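PDB 4EHX: tetraacyldisaccharide 4'-kinase from Aquifex aeolicus, which catalyses the transfer of the gamma-phosphate of ATP to the 4'-position of a tetraacyldisaccharide 1-phosphate, forming the lipid A precursor lipid IVA. Local coordinates for residues V55-D60 with V298-E303; L183-T186 with P192-F195; L23-F28 with Q142-H147. All blocks are in the same frame, centred on the assembly; numbering follows the deposited sequence.

Contact 1. Residues V55-D60 with V298-E303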
loop_
_atom_site.group_PDB
_atom_site.type_symbol
_atom_site.label_atom_id
_atom_site.label_comp_id
_atom_site.label_asym_id
_atom_site.label_seq_id
_atom_site.Cartn_x
_atom_site.Cartn_y
_atom_site.Cartn_z
ATOM N N VAL A 55 4.945 -3.412 -0.146
ATOM C CA VAL A 55 4.640 -4.263 -1.298
ATOM C C VAL A 55 5.720 -4.126 -2.377
ATOM O O VAL A 55 6.194 -5.126 -2.926
ATOM C CB VAL A 55 3.223 -3.969 -1.884
ATOM C CG1 VAL A 55 3.024 -4.727 -3.170
ATOM C CG2 VAL A 55 2.153 -4.358 -0.856
ATOM N N MET A 56 6.120 -2.892 -2.673
ATOM C CA MET A 56 7.179 -2.653 -3.664
ATOM C C MET A 56 8.468 -3.343 -3.240
ATOM O O MET A 56 9.153 -3.981 -4.040
ATOM C CB MET A 56 7.446 -1.156 -3.806
ATOM C CG MET A 56 6.285 -0.370 -4.410
ATOM S SD MET A 56 6.515 1.413 -4.156
ATOM C CE MET A 56 7.964 1.680 -5.177
ATOM N N TYR A 57 8.802 -3.185 -1.967
ATOM C CA TYR A 57 9.997 -3.785 -1.393
ATOM C C TYR A 57 9.969 -5.311 -1.499
ATOM O O TYR A 57 10.945 -5.944 -1.913
ATOM C CB TYR A 57 10.131 -3.342 0.065
ATOM C CG TYR A 57 11.136 -4.150 0.838
ATOM C CD1 TYR A 57 12.497 -3.850 0.777
ATOM C CD2 TYR A 57 10.727 -5.212 1.638
ATOM C CE1 TYR A 57 13.425 -4.604 1.491
ATOM C CE2 TYR A 57 11.638 -5.962 2.354
ATOM C CZ TYR A 57 12.983 -5.660 2.274
ATOM O OH TYR A 57 13.874 -6.423 2.986
ATOM N N LEU A 58 8.836 -5.896 -1.131
ATOM C CA LEU A 58 8.653 -7.341 -1.193
ATOM C C LEU A 58 8.714 -7.858 -2.630
ATOM O O LEU A 58 9.342 -8.882 -2.910
ATOM C CB LEU A 58 7.299 -7.707 -0.552
ATOM C CG LEU A 58 6.854 -9.163 -0.610
ATOM C CD1 LEU A 58 7.867 -10.037 0.133
ATOM C CD2 LEU A 58 5.445 -9.291 0.012
ATOM N N ALA A 59 8.076 -7.147 -3.555
ATOM C CA ALA A 59 8.097 -7.587 -4.946
ATOM C C ALA A 59 9.536 -7.600 -5.463
ATOM O O ALA A 59 9.926 -8.490 -6.229
ATOM C CB ALA A 59 7.197 -6.692 -5.820
ATOM N N ASP A 60 10.338 -6.635 -5.016
ATOM C CA ASP A 60 11.748 -6.594 -5.382
ATOM C C ASP A 60 12.545 -7.778 -4.818
ATOM O O ASP A 60 13.462 -8.283 -5.468
ATOM C CB ASP A 60 12.403 -5.273 -4.945
ATOM C CG ASP A 60 13.876 -5.213 -5.317
ATOM O OD1 ASP A 60 14.153 -4.954 -6.502
ATOM O OD2 ASP A 60 14.752 -5.444 -4.446
ATOM N N VAL A 298 12.485 1.404 1.175
ATOM C CA VAL A 298 12.356 0.706 2.443
ATOM C C VAL A 298 13.709 0.159 2.846
ATOM O O VAL A 298 14.428 -0.421 2.034
ATOM C CB VAL A 298 11.355 -0.481 2.370
ATOM C CG1 VAL A 298 11.620 -1.476 3.505
ATOM C CG2 VAL A 298 9.917 0.022 2.405
ATOM N N LYS A 299 14.057 0.354 4.107
ATOM C CA LYS A 299 15.225 -0.287 4.672
ATOM C C LYS A 299 14.692 -1.153 5.791
ATOM O O LYS A 299 14.088 -0.641 6.735
ATOM C CB LYS A 299 16.180 0.749 5.250
ATOM C CG LYS A 299 16.536 1.874 4.278
ATOM C CD LYS A 299 17.431 1.364 3.174
ATOM C CE LYS A 299 17.927 2.525 2.288
ATOM N NZ LYS A 299 18.775 2.024 1.173
ATOM N N LEU A 300 14.917 -2.454 5.688
ATOM C CA LEU A 300 14.366 -3.390 6.666
ATOM C C LEU A 300 15.463 -4.073 7.466
ATOM O O LEU A 300 16.379 -4.640 6.890
ATOM C CB LEU A 300 13.559 -4.463 5.938
ATOM C CG LEU A 300 12.579 -5.273 6.796
ATOM C CD1 LEU A 300 11.346 -4.446 7.045
ATOM C CD2 LEU A 300 12.195 -6.561 6.094
ATOM N N GLU A 301 15.357 -4.057 8.791
ATOM C CA GLU A 301 16.308 -4.781 9.625
ATOM C C GLU A 301 16.148 -6.302 9.476
ATOM O O GLU A 301 15.036 -6.795 9.297
ATOM C CB GLU A 301 16.158 -4.378 11.095
ATOM C CG GLU A 301 16.557 -2.954 11.388
ATOM C CD GLU A 301 16.674 -2.678 12.878
ATOM O OE1 GLU A 301 16.458 -3.613 13.681
ATOM O OE2 GLU A 301 16.984 -1.525 13.243
ATOM N N ARG A 302 17.261 -7.029 9.542
ATOM C CA ARG A 302 17.256 -8.506 9.490
ATOM C C ARG A 302 16.636 -9.005 8.192
ATOM O O ARG A 302 15.939 -10.012 8.168
ATOM C CB ARG A 302 16.491 -9.097 10.675
ATOM C CG ARG A 302 16.874 -8.529 12.030
ATOM C CD ARG A 302 15.862 -8.933 13.105
ATOM N NE ARG A 302 16.011 -10.327 13.522
ATOM C CZ ARG A 302 15.056 -11.250 13.434
ATOM N NH1 ARG A 302 13.863 -10.937 12.943
ATOM N NH2 ARG A 302 15.293 -12.489 13.843
ATOM N N GLU A 303 16.869 -8.264 7.115
ATOM C CA GLU A 303 16.308 -8.592 5.811
ATOM C C GLU A 303 16.539 -10.059 5.391
ATOM O O GLU A 303 15.647 -10.713 4.824
ATOM C CB GLU A 303 16.893 -7.609 4.797
ATOM C CG GLU A 303 16.872 -8.026 3.372
ATOM C CD GLU A 303 17.297 -6.874 2.498
ATOM O OE1 GLU A 303 16.453 -5.989 2.249
ATOM O OE2 GLU A 303 18.478 -6.834 2.103
#

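Contact 2. Residues L183-T186 with P192-F195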
loop_
_atom_site.group_PDB
_atom_site.type_symbol
_atom_site.label_atom_id
_atom_site.label_comp_id
_atom_site.label_asym_id
_atom_site.label_seq_id
_atom_site.Cartn_x
_atom_site.Cartn_y
_atom_site.Cartn_z
ATOM N N LEU A 183 5.733 -9.861 11.765
ATOM C CA LEU A 183 5.380 -8.464 12.003
ATOM C C LEU A 183 6.413 -7.525 11.401
ATOM O O LEU A 183 7.614 -7.744 11.525
ATOM C CB LEU A 183 5.286 -8.168 13.502
ATOM C CG LEU A 183 4.166 -8.870 14.268
ATOM C CD1 LEU A 183 4.207 -8.472 15.730
ATOM C CD2 LEU A 183 2.828 -8.525 13.665
ATOM N N VAL A 184 5.929 -6.462 10.775
ATOM C CA VAL A 184 6.799 -5.408 10.277
ATOM C C VAL A 184 6.426 -4.153 11.037
ATOM O O VAL A 184 5.283 -3.690 10.953
ATOM C CB VAL A 184 6.613 -5.170 8.756
ATOM C CG1 VAL A 184 7.497 -3.993 8.282
ATOM C CG2 VAL A 184 6.980 -6.438 7.969
ATOM N N LEU A 185 7.380 -3.632 11.805
ATOM C CA LEU A 185 7.141 -2.480 12.664
ATOM C C LEU A 185 7.535 -1.229 11.902
ATOM O O LEU A 185 8.718 -0.955 11.714
ATOM C CB LEU A 185 7.946 -2.595 13.955
ATOM C CG LEU A 185 7.806 -3.887 14.776
ATOM C CD1 LEU A 185 8.530 -3.752 16.118
ATOM C CD2 LEU A 185 6.349 -4.288 15.002
ATOM N N THR A 186 6.534 -0.474 11.470
ATOM C CA THR A 186 6.734 0.612 10.508
ATOM C C THR A 186 6.905 2.012 11.119
ATOM O O THR A 186 6.714 2.230 12.325
ATOM C CB THR A 186 5.542 0.664 9.541
ATOM O OG1 THR A 186 4.350 0.901 10.303
ATOM C CG2 THR A 186 5.395 -0.677 8.780
ATOM N N PRO A 192 9.936 5.573 16.293
ATOM C CA PRO A 192 10.592 4.286 16.528
ATOM C C PRO A 192 9.948 3.587 17.707
ATOM O O PRO A 192 9.545 4.253 18.662
ATOM C CB PRO A 192 12.025 4.675 16.914
ATOM C CG PRO A 192 12.163 6.130 16.585
ATOM C CD PRO A 192 10.798 6.714 16.644
ATOM N N PHE A 193 9.869 2.265 17.655
ATOM C CA PHE A 193 9.341 1.515 18.787
ATOM C C PHE A 193 9.725 0.057 18.709
ATOM O O PHE A 193 10.129 -0.432 17.660
ATOM C CB PHE A 193 7.811 1.658 18.887
ATOM C CG PHE A 193 7.040 0.898 17.828
ATOM C CD1 PHE A 193 7.012 1.342 16.513
ATOM C CD2 PHE A 193 6.314 -0.242 18.161
ATOM C CE1 PHE A 193 6.293 0.650 15.543
ATOM C CE2 PHE A 193 5.584 -0.942 17.204
ATOM C CZ PHE A 193 5.569 -0.494 15.889
ATOM N N GLU A 194 9.571 -0.635 19.831
ATOM C CA GLU A 194 9.811 -2.066 19.900
ATOM C C GLU A 194 8.497 -2.751 20.227
ATOM O O GLU A 194 7.623 -2.172 20.871
ATOM C CB GLU A 194 10.836 -2.376 20.993
ATOM C CG GLU A 194 12.131 -1.583 20.887
ATOM C CD GLU A 194 13.107 -2.171 19.884
ATOM O OE1 GLU A 194 12.848 -3.288 19.383
ATOM O OE2 GLU A 194 14.138 -1.516 19.603
ATOM N N PHE A 195 8.354 -3.992 19.789
ATOM C CA PHE A 195 7.160 -4.752 20.111
ATOM C C PHE A 195 7.468 -6.235 20.037
ATOM O O PHE A 195 7.670 -6.783 18.951
ATOM C CB PHE A 195 6.036 -4.389 19.146
ATOM C CG PHE A 195 4.717 -5.011 19.492
ATOM C CD1 PHE A 195 4.147 -4.808 20.736
ATOM C CD2 PHE A 195 4.036 -5.782 18.565
ATOM C CE1 PHE A 195 2.925 -5.376 21.055
ATOM C CE2 PHE A 195 2.815 -6.349 18.875
ATOM C CZ PHE A 195 2.257 -6.145 20.121
#

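Contact 3. Residues L23-F28 with Q142-H147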
loop_
_atom_site.group_PDB
_atom_site.type_symbol
_atom_site.label_atom_id
_atom_site.label_comp_id
_atom_site.label_asym_id
_atom_site.label_seq_id
_atom_site.Cartn_x
_atom_site.Cartn_y
_atom_site.Cartn_z
ATOM N N LEU A 23 -15.615 -17.371 13.619
ATOM C CA LEU A 23 -16.018 -18.352 12.609
ATOM C C LEU A 23 -14.821 -18.869 11.810
ATOM O O LEU A 23 -14.683 -20.082 11.606
ATOM C CB LEU A 23 -17.099 -17.779 11.683
ATOM C CG LEU A 23 -18.431 -17.477 12.381
ATOM C CD1 LEU A 23 -19.401 -16.768 11.444
ATOM C CD2 LEU A 23 -19.043 -18.750 12.929
ATOM N N TYR A 24 -13.945 -17.969 11.370
ATOM C CA TYR A 24 -12.746 -18.412 10.662
ATOM C C TYR A 24 -11.799 -19.180 11.579
ATOM O O TYR A 24 -11.253 -20.199 11.176
ATOM C CB TYR A 24 -12.013 -17.250 9.998
ATOM C CG TYR A 24 -12.632 -16.857 8.670
ATOM C CD1 TYR A 24 -12.434 -17.641 7.542
ATOM C CD2 TYR A 24 -13.430 -15.725 8.558
ATOM C CE1 TYR A 24 -12.991 -17.300 6.335
ATOM C CE2 TYR A 24 -13.999 -15.369 7.338
ATOM C CZ TYR A 24 -13.777 -16.168 6.237
ATOM O OH TYR A 24 -14.332 -15.852 5.023
ATOM N N ASP A 25 -11.604 -18.670 12.798
ATOM C CA ASP A 25 -10.721 -19.302 13.782
ATOM C C ASP A 25 -11.073 -20.778 13.975
ATOM O O ASP A 25 -10.192 -21.627 14.076
ATOM C CB ASP A 25 -10.846 -18.608 15.145
ATOM C CG ASP A 25 -10.144 -17.270 15.199
ATOM O OD1 ASP A 25 -9.460 -16.892 14.218
ATOM O OD2 ASP A 25 -10.265 -16.589 16.251
ATOM N N LYS A 26 -12.368 -21.067 14.021
ATOM C CA LYS A 26 -12.857 -22.389 14.394
ATOM C C LYS A 26 -13.304 -23.254 13.221
ATOM O O LYS A 26 -13.899 -24.314 13.424
ATOM C CB LYS A 26 -13.983 -22.247 15.422
ATOM C CG LYS A 26 -13.535 -21.520 16.681
ATOM C CD LYS A 26 -14.557 -21.623 17.803
ATOM C CE LYS A 26 -13.902 -21.317 19.151
ATOM N NZ LYS A 26 -14.894 -20.946 20.203
ATOM N N GLY A 27 -13.040 -22.803 12.000
ATOM C CA GLY A 27 -13.277 -23.635 10.837
ATOM C C GLY A 27 -14.710 -23.651 10.345
ATOM O O GLY A 27 -15.109 -24.552 9.608
ATOM N N PHE A 28 -15.486 -22.645 10.728
ATOM C CA PHE A 28 -16.891 -22.581 10.322
ATOM C C PHE A 28 -17.097 -21.961 8.942
ATOM O O PHE A 28 -18.173 -22.087 8.346
ATOM C CB PHE A 28 -17.705 -21.836 11.366
ATOM C CG PHE A 28 -17.955 -22.634 12.616
ATOM C CD1 PHE A 28 -18.984 -23.560 12.664
ATOM C CD2 PHE A 28 -17.169 -22.450 13.740
ATOM C CE1 PHE A 28 -19.226 -24.289 13.812
ATOM C CE2 PHE A 28 -17.409 -23.177 14.896
ATOM C CZ PHE A 28 -18.436 -24.097 14.928
ATOM N N GLN A 142 -7.293 -8.951 6.382
ATOM C CA GLN A 142 -8.692 -9.249 6.706
ATOM C C GLN A 142 -9.367 -10.245 5.743
ATOM O O GLN A 142 -10.469 -10.737 6.022
ATOM C CB GLN A 142 -9.507 -7.948 6.722
ATOM C CG GLN A 142 -9.229 -7.040 7.926
ATOM C CD GLN A 142 -7.907 -6.295 7.820
ATOM O OE1 GLN A 142 -7.526 -5.822 6.743
ATOM N NE2 GLN A 142 -7.205 -6.184 8.934
ATOM N N HIS A 143 -8.739 -10.520 4.602
ATOM C CA HIS A 143 -9.375 -11.369 3.590
ATOM C C HIS A 143 -9.158 -12.857 3.884
ATOM O O HIS A 143 -8.487 -13.562 3.123
ATOM C CB HIS A 143 -8.894 -11.005 2.175
ATOM C CG HIS A 143 -9.805 -11.506 1.093
ATOM N ND1 HIS A 143 -11.010 -10.899 0.799
ATOM C CD2 HIS A 143 -9.699 -12.559 0.246
ATOM C CE1 HIS A 143 -11.610 -11.560 -0.178
ATOM N NE2 HIS A 143 -10.836 -12.573 -0.531
ATOM N N ARG A 144 -9.744 -13.334 4.983
ATOM C CA ARG A 144 -9.384 -14.639 5.532
ATOM C C ARG A 144 -9.863 -15.804 4.682
ATOM O O ARG A 144 -9.361 -16.923 4.819
ATOM C CB ARG A 144 -9.894 -14.777 6.967
ATOM C CG ARG A 144 -9.267 -13.756 7.914
ATOM C CD ARG A 144 -9.628 -14.023 9.375
ATOM N NE ARG A 144 -9.047 -15.269 9.889
ATOM C CZ ARG A 144 -9.262 -15.733 11.120
ATOM N NH1 ARG A 144 -10.036 -15.052 11.969
ATOM N NH2 ARG A 144 -8.718 -16.880 11.506
ATOM N N LYS A 145 -10.817 -15.530 3.795
ATOM C CA LYS A 145 -11.315 -16.541 2.867
ATOM C C LYS A 145 -10.207 -17.089 1.962
ATOM O O LYS A 145 -10.339 -18.177 1.420
ATOM C CB LYS A 145 -12.458 -15.975 1.999
ATOM C CG LYS A 145 -13.143 -17.014 1.103
ATOM C CD LYS A 145 -13.842 -16.399 -0.121
ATOM C CE LYS A 145 -14.755 -15.244 0.229
ATOM N NZ LYS A 145 -15.784 -14.995 -0.851
ATOM N N LEU A 146 -9.126 -16.331 1.774
ATOM C CA LEU A 146 -8.013 -16.837 0.960
ATOM C C LEU A 146 -6.835 -17.248 1.822
ATOM O O LEU A 146 -6.292 -16.430 2.572
ATOM C CB LEU A 146 -7.566 -15.819 -0.106
ATOM C CG LEU A 146 -6.350 -16.196 -0.972
ATOM C CD1 LEU A 146 -6.583 -17.500 -1.734
ATOM C CD2 LEU A 146 -6.054 -15.056 -1.984
ATOM N N HIS A 147 -6.448 -18.520 1.729
ATOM C CA HIS A 147 -5.273 -18.982 2.460
ATOM C C HIS A 147 -4.057 -18.175 2.043
ATOM O O HIS A 147 -3.862 -17.927 0.848
ATOM C CB HIS A 147 -4.961 -20.456 2.171
ATOM C CG HIS A 147 -3.660 -20.904 2.772
ATOM N ND1 HIS A 147 -3.506 -21.120 4.125
ATOM C CD2 HIS A 147 -2.440 -21.109 2.220
ATOM C CE1 HIS A 147 -2.253 -21.459 4.378
ATOM N NE2 HIS A 147 -1.586 -21.461 3.238
#

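Contact 1. Residues V55-D60 with V298-E303
Tyr57 and Glu303 each set CG anti to the backbone N (chi1 166° and 158°), and these torsions carry the phenol out from helix 51-61 and the carboxylate up to meet it. The Glu303 chain is extended beyond CG. The phenol hydroxyl donates a hydrogen bond to the carboxylate, with Tyr57 OH 2.7 Å from Glu303 OE1. The oxygen accepts through its anti lone pair, the one away from OE2. Ring and carboxylate are nearly coplanar, and Glu303 OE1 sits in the ring plane at the edge, 3.4 Å from Tyr57 CE1.

Val298 supplies the face contact. Its CG1 makes a CH-pi contact, 4.0 Å from the centroid of the Tyr57 ring and shifted toward the rim. Val298 CG1 lies 3.7 Å from Tyr57 CD1. The Leu300 side chain crosses Tyr57 at about a right angle near the hydroxyl end, with Leu300 CD2 3.8 Å from Tyr57 CE2. Tyr57 thus spans from Val298 and Leu300 of strand 291-300 to Glu303 at the start of helix 303-312, and its polar end has a charged acceptor.

Between strand and helix the chain makes a type II turn from Leu300 to Glu303, with Arg302 at the N-cap. This is surface packing in a P-loop kinase fold. Strand 291-300 pairs antiparallel with strand 201-212 here. Leu306 of helix 303-312 touches both Tyr57 and Leu300, while Leu58 of helix 51-61 faces strand 38-43.

Contact 2. Residues L183-T186 with P192-F195
The Phe193 ring has Leu185 CD1 over one face and the carbonyl oxygen of Thr186 at its edge, in the ring plane, 3.6 Å from Phe193 CE1. The Phe195 ring meets Leu183 CD1 at its edge, 3.9 Å from Phe195 CD2. The contact belongs to the core of the P-loop NTPase fold. Strand 182-186 runs parallel to strands 150-156 and 201-212, and the loop that follows it folds back over its side chains.

Leu185 packs against both phenylalanines: the ring of Phe193, and CB and the backbone N of Phe195. Leu185 CB lies 3.7 Å from Phe193 CZ, and Leu185 CD1 lies 4.0 Å from Phe195 CB. Phe193 reaches it with CG between the backbone N and the carbonyl carbon (chi1 73°). Replacing Phe193 with an alanine would probably leave Leu185 CB and CD2 without their main aromatic neighbour across the contact and open a gap beside helix 157-160, whose Lys157 and Leu160 also touch this side chain.

Gln188 adds a polar tie. Its side-chain amide bonds the Phe193 N through OE1 and the Leu185 O through NE2. Glu194 points away and forms a salt bridge with Lys203. The packing extends to the backbone, where Leu185 CD1 lies 3.7 Å from Phe195 N.

Contact 3. Residues L23-F28 with Q142-H147
Tyr24 and Arg144 lie alongside one another and run opposite ways, the ring reaching toward the loop and the guanidinium toward the helix. They join the end of helix 7-25 to the loop between strands 134-138 and 150-156. The helix closes in a Schellman motif. Gly27, with positive phi, is the C-prime residue, and Phe28 N bonds to Leu23 O while Gly27 N bonds to Tyr24 O. The loop makes a type I beta turn from His143 to Leu146.

Arg144 covers Tyr24 twice. Its CB sits over the centre of the phenol ring, 3.8 Å from the centroid, in a CH-pi contact. Farther along, Tyr24 CB sits over the centre of the guanidinium face, 3.3 Å from Arg144 CZ. The ring and guanidinium planes are 32° apart. A bend at chi3 (67°) turns the end of the arginine so that both NH1 and NH2 point to Asp25.

The grip is end-on, with both nitrogens on one oxygen. Arg144 NH2 lies 2.8 Å from Asp25 OD1 and meets it nearly in line with its C-O bond. Arg144 NH1 lies 3.0 Å from Asp25 OD1 and approaches from above the carboxylate plane. OD1 remains in the guanidinium plane, although the carboxylate and guanidinium planes are 56° apart. The salt bridge is probably what fixes the turn of the guanidinium, helped by Asn21 OD1, which also accepts from Arg144 NH1. Asp25 OD2 has a long, weak ion pair with Arg178.

Lys145 sends its amine to Asp118 in a salt bridge. Its near end still packs against the tyrosine, with Lys145 CB 3.6 Å from Tyr24 OH.

Contacts 1 and 2 are neighbours, with centres 14 Å apart. They touch through packing of Leu300 CD1 on Val184 CG1 at 4.1 Å. Strand 201-212 lies between their strands, pairing with 182-186 on one edge and 291-300 on the other. Both lie close to the predicted ATP-binding loop: the side chain of Thr186 in contact 2 is about 5 Å from Gly50, and that of Val298 in contact 1 about 7 Å from it. Contact 3 stands apart, its centre about 27 Å from that of contact 1 and 26 Å from that of contact 2. It lies away from the predicted ATP site and ties the N-terminal helix to the fold.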